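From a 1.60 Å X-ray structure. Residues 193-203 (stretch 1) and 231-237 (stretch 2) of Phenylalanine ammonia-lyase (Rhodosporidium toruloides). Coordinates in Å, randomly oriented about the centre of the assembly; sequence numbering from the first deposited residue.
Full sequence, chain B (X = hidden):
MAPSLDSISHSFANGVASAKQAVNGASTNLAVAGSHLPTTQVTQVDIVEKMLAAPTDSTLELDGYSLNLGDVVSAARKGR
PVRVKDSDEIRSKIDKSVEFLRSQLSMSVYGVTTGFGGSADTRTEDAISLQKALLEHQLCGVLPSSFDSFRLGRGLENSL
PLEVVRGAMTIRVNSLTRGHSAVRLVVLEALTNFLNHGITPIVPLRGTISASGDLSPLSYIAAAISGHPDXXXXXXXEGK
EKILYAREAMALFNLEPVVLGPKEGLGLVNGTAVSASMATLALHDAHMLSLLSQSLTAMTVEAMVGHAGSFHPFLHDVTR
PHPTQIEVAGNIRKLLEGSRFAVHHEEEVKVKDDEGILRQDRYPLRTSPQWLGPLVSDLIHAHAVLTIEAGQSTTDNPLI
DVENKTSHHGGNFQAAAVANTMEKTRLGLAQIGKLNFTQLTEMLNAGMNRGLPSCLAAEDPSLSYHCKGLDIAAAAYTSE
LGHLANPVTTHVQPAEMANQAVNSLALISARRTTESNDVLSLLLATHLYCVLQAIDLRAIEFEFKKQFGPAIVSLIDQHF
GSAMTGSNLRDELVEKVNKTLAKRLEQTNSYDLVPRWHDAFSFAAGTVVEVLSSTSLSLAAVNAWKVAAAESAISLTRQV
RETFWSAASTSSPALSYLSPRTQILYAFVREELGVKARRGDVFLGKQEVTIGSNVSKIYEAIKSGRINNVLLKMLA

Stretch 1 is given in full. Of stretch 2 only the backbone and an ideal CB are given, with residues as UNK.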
# COMPACT_ATOMS: atom_id res chain seq x y z
N ASN B 193 8.80 -29.84 -29.00
CA ASN B 193 8.01 -31.09 -29.05
C ASN B 193 7.00 -31.15 -27.91
O ASN B 193 5.85 -31.54 -28.14
CB ASN B 193 8.89 -32.31 -29.05
CG ASN B 193 9.52 -32.60 -30.38
OD1 ASN B 193 8.99 -32.23 -31.44
ND2 ASN B 193 10.64 -33.27 -30.35
N PHE B 194 7.36 -30.69 -26.71
CA PHE B 194 6.36 -30.56 -25.65
C PHE B 194 5.24 -29.64 -26.07
O PHE B 194 4.05 -29.96 -25.91
CB PHE B 194 6.97 -30.06 -24.35
CG PHE B 194 7.50 -31.14 -23.46
CD1 PHE B 194 8.06 -32.30 -23.98
CD2 PHE B 194 7.47 -30.98 -22.10
CE1 PHE B 194 8.55 -33.27 -23.10
CE2 PHE B 194 7.95 -31.93 -21.25
CZ PHE B 194 8.48 -33.07 -21.74
N LEU B 195 5.58 -28.48 -26.62
CA LEU B 195 4.54 -27.57 -27.08
C LEU B 195 3.62 -28.23 -28.12
O LEU B 195 2.42 -28.12 -28.04
CB LEU B 195 5.15 -26.27 -27.68
CG LEU B 195 5.73 -25.30 -26.61
CD1 LEU B 195 6.71 -24.32 -27.24
CD2 LEU B 195 4.63 -24.55 -25.89
N ASN B 196 4.22 -28.87 -29.11
CA ASN B 196 3.48 -29.31 -30.28
C ASN B 196 2.67 -30.55 -30.00
O ASN B 196 1.75 -30.84 -30.73
CB ASN B 196 4.40 -29.48 -31.47
CG ASN B 196 5.04 -28.17 -31.88
OD1 ASN B 196 4.48 -27.10 -31.64
ND2 ASN B 196 6.21 -28.24 -32.51
N HIS B 197 3.04 -31.27 -28.95
CA HIS B 197 2.28 -32.44 -28.50
C HIS B 197 1.42 -32.13 -27.26
O HIS B 197 0.78 -33.03 -26.72
CB HIS B 197 3.23 -33.60 -28.18
CG HIS B 197 3.91 -34.16 -29.39
ND1 HIS B 197 3.22 -34.79 -30.40
CD2 HIS B 197 5.21 -34.14 -29.79
CE1 HIS B 197 4.07 -35.16 -31.35
NE2 HIS B 197 5.28 -34.78 -31.00
N GLY B 198 1.34 -30.87 -26.84
CA GLY B 198 0.48 -30.48 -25.75
C GLY B 198 0.85 -31.11 -24.42
O GLY B 198 -0.05 -31.45 -23.59
N ILE B 199 2.15 -31.24 -24.19
CA ILE B 199 2.68 -31.71 -22.88
C ILE B 199 3.10 -30.46 -22.11
O ILE B 199 3.94 -29.73 -22.59
CB ILE B 199 3.89 -32.62 -23.07
CG1 ILE B 199 3.52 -33.84 -23.90
CG2 ILE B 199 4.41 -33.02 -21.69
CD1 ILE B 199 4.71 -34.64 -24.33
N THR B 200 2.48 -30.20 -20.97
CA THR B 200 2.72 -28.96 -20.23
C THR B 200 3.10 -29.33 -18.80
O THR B 200 2.33 -29.97 -18.07
CB THR B 200 1.48 -28.03 -20.18
OG1 THR B 200 0.93 -27.81 -21.48
CG2 THR B 200 1.88 -26.68 -19.63
N PRO B 201 4.36 -29.00 -18.44
CA PRO B 201 4.82 -29.29 -17.11
C PRO B 201 3.94 -28.69 -16.03
O PRO B 201 3.45 -27.58 -16.17
CB PRO B 201 6.21 -28.68 -17.09
CG PRO B 201 6.70 -28.79 -18.49
CD PRO B 201 5.45 -28.49 -19.30
N ILE B 202 3.79 -29.44 -14.95
CA ILE B 202 3.09 -28.96 -13.78
C ILE B 202 4.14 -28.25 -12.93
O ILE B 202 5.15 -28.86 -12.51
CB ILE B 202 2.45 -30.14 -13.01
CG1 ILE B 202 1.37 -30.78 -13.83
CG2 ILE B 202 1.92 -29.70 -11.65
CD1 ILE B 202 0.23 -29.88 -14.22
N VAL B 203 3.95 -26.96 -12.69
CA VAL B 203 4.97 -26.15 -12.07
C VAL B 203 4.32 -25.41 -10.90
O VAL B 203 3.22 -24.93 -11.02
CB VAL B 203 5.47 -25.10 -13.12
CG1 VAL B 203 6.54 -24.16 -12.55
CG2 VAL B 203 5.96 -25.76 -14.40
N UNK B 231 9.10 -35.62 -11.85
CA UNK B 231 8.50 -34.57 -12.66
C UNK B 231 7.13 -34.99 -13.23
O UNK B 231 7.00 -36.09 -13.78
CB UNK B 231 9.45 -34.19 -13.80
N UNK B 232 6.13 -34.12 -13.06
CA UNK B 232 4.76 -34.37 -13.55
C UNK B 232 4.42 -33.41 -14.68
O UNK B 232 4.83 -32.26 -14.69
CB UNK B 232 3.74 -34.23 -12.42
N UNK B 233 3.62 -33.90 -15.64
CA UNK B 233 3.19 -33.08 -16.77
C UNK B 233 1.73 -33.32 -17.04
O UNK B 233 1.19 -34.35 -16.68
CB UNK B 233 4.02 -33.38 -18.02
N UNK B 234 1.09 -32.34 -17.66
CA UNK B 234 -0.31 -32.39 -18.03
C UNK B 234 -0.37 -32.69 -19.55
O UNK B 234 0.38 -32.11 -20.33
CB UNK B 234 -1.02 -31.08 -17.68
N UNK B 235 -1.22 -33.63 -19.94
CA UNK B 235 -1.52 -33.97 -21.31
C UNK B 235 -3.00 -34.26 -21.44
O UNK B 235 -3.65 -34.68 -20.48
CB UNK B 235 -0.68 -35.16 -21.78
N UNK B 236 -3.53 -34.08 -22.65
CA UNK B 236 -4.82 -34.70 -22.98
C UNK B 236 -4.57 -35.99 -23.74
O UNK B 236 -3.85 -36.01 -24.74
CB UNK B 236 -5.70 -33.75 -23.80
N UNK B 237 -5.11 -37.09 -23.23
CA UNK B 237 -4.92 -38.40 -23.80
C UNK B 237 -6.24 -39.13 -23.69
O UNK B 237 -6.87 -39.09 -22.64
CB UNK B 237 -3.79 -39.16 -23.11

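Stretch 1 leaves a helix through a Schellman turn at Gly-198 (phi 64°) and then runs antiparallel to stretch 2, whose phi/psi values from 232 on are extended. Three backbone bonds fix the register: Thr-200 N to the carbonyl O of 234 (2.9 Å, 166°), the N of 234 to Thr-200 O (2.7 Å, 171°) and Ile-202 N to the O of 232 (3.0 Å, 172°). None of these bonds depends on the side chains of stretch 2, so each position must be judged by its CB.

Position 231 has an ideal CB with nothing of stretch 1 within 5.5 Å, so this neighbour hardly restricts the choice. It is Ser-231, chi1 t, and makes no contact.

At 232 the CB points sideways, 4.3 Å from Ile-202 CB. An aliphatic stem would suit, whether it ends there or continues past. The residue is Lys-232; its CB packs against Ile-202 while its end leads away, NZ being bonded elsewhere in the structure. Water 3 accepts from Lys-232 N (3.0 Å) and donates to Ile-202 O (3.1 Å), extending the ladder.

The CB of 233 lies on the same face as Pro-201, 3.7 Å from Ile-199 CG2 and 4.3 Å from Pro-201 CA. Stretch 1 offers carbon here, with the Phe-194 ring farther out, so valine, isoleucine or another apolar side chain is reasonable. Val-233 (chi1 m) keeps its CB 3.7 Å from Ile-199 CG2, and its CG1 reaches 4.0 Å from Pro-201 CA and 4.4 Å from Phe-194 CE2, an oblique approach to the ring.

Position 234 shares its face with Thr-200, and its CB is 3.9 Å from Ile-202 CD1. Apolar chains could use that methyl; a polar one could exploit Thr-200 OG1 and Gly-198 O, on this side of the chain. The residue is His-234, chi1 t. Its CB meets Ile-202 CD1, the ring leads away, and ND1 is 2.7 Å from water 1, which also bonds Thr-200 OG1 (2.9 Å) and donates to Gly-198 O (2.8 Å).

At 235 the CB points sideways, 4.2 Å from Gly-198 O and 4.9 Å from Ile-199 CG1. A modest aliphatic group fits this setting, as alanine or threonine might. Val-235 (chi1 m) places CG1 3.8 Å from Ile-199 CG1.

The CB of 236 finds nothing within 5.5 Å, leaving many residues possible. Val-236 contributes mainly backbone: its N donates to water 2 (2.8 Å), which donates to Gly-198 O (2.7 Å).

Position 237 is out of reach and unconstrained by stretch 1; it is His-237, its ND1 bonded elsewhere in the structure.

Stretch 2, residues 231-237: SKVHVVH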
# COMPACT_ATOMS: atom_id res chain seq x y z
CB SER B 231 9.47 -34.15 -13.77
OG SER B 231 8.79 -33.48 -14.80
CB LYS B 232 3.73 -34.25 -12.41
CG LYS B 232 4.26 -34.59 -11.00
CD LYS B 232 4.19 -36.02 -10.60
CE LYS B 232 4.55 -36.15 -9.09
NZ LYS B 232 4.13 -37.48 -8.46
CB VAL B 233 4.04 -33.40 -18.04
CG1 VAL B 233 5.52 -33.15 -17.76
CG2 VAL B 233 3.78 -34.85 -18.50
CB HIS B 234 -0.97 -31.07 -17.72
CG HIS B 234 -2.35 -30.92 -18.26
ND1 HIS B 234 -2.61 -30.66 -19.58
CD2 HIS B 234 -3.54 -30.90 -17.62
CE1 HIS B 234 -3.92 -30.56 -19.75
NE2 HIS B 234 -4.51 -30.67 -18.57
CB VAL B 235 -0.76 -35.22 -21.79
CG1 VAL B 235 0.72 -35.00 -21.65
CG2 VAL B 235 -1.21 -36.51 -21.02
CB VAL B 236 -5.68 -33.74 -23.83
CG1 VAL B 236 -6.99 -34.44 -24.29
CG2 VAL B 236 -5.95 -32.46 -23.09
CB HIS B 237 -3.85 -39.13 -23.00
CG HIS B 237 -3.55 -40.49 -23.50
ND1 HIS B 237 -3.88 -41.63 -22.81
CD2 HIS B 237 -2.99 -40.90 -24.66
CE1 HIS B 237 -3.51 -42.69 -23.51
NE2 HIS B 237 -2.95 -42.27 -24.63
O HOH W 1 -1.19 -29.75 -21.74
O HOH W 2 -2.17 -32.64 -24.66
O HOH W 3 6.26 -31.53 -11.53
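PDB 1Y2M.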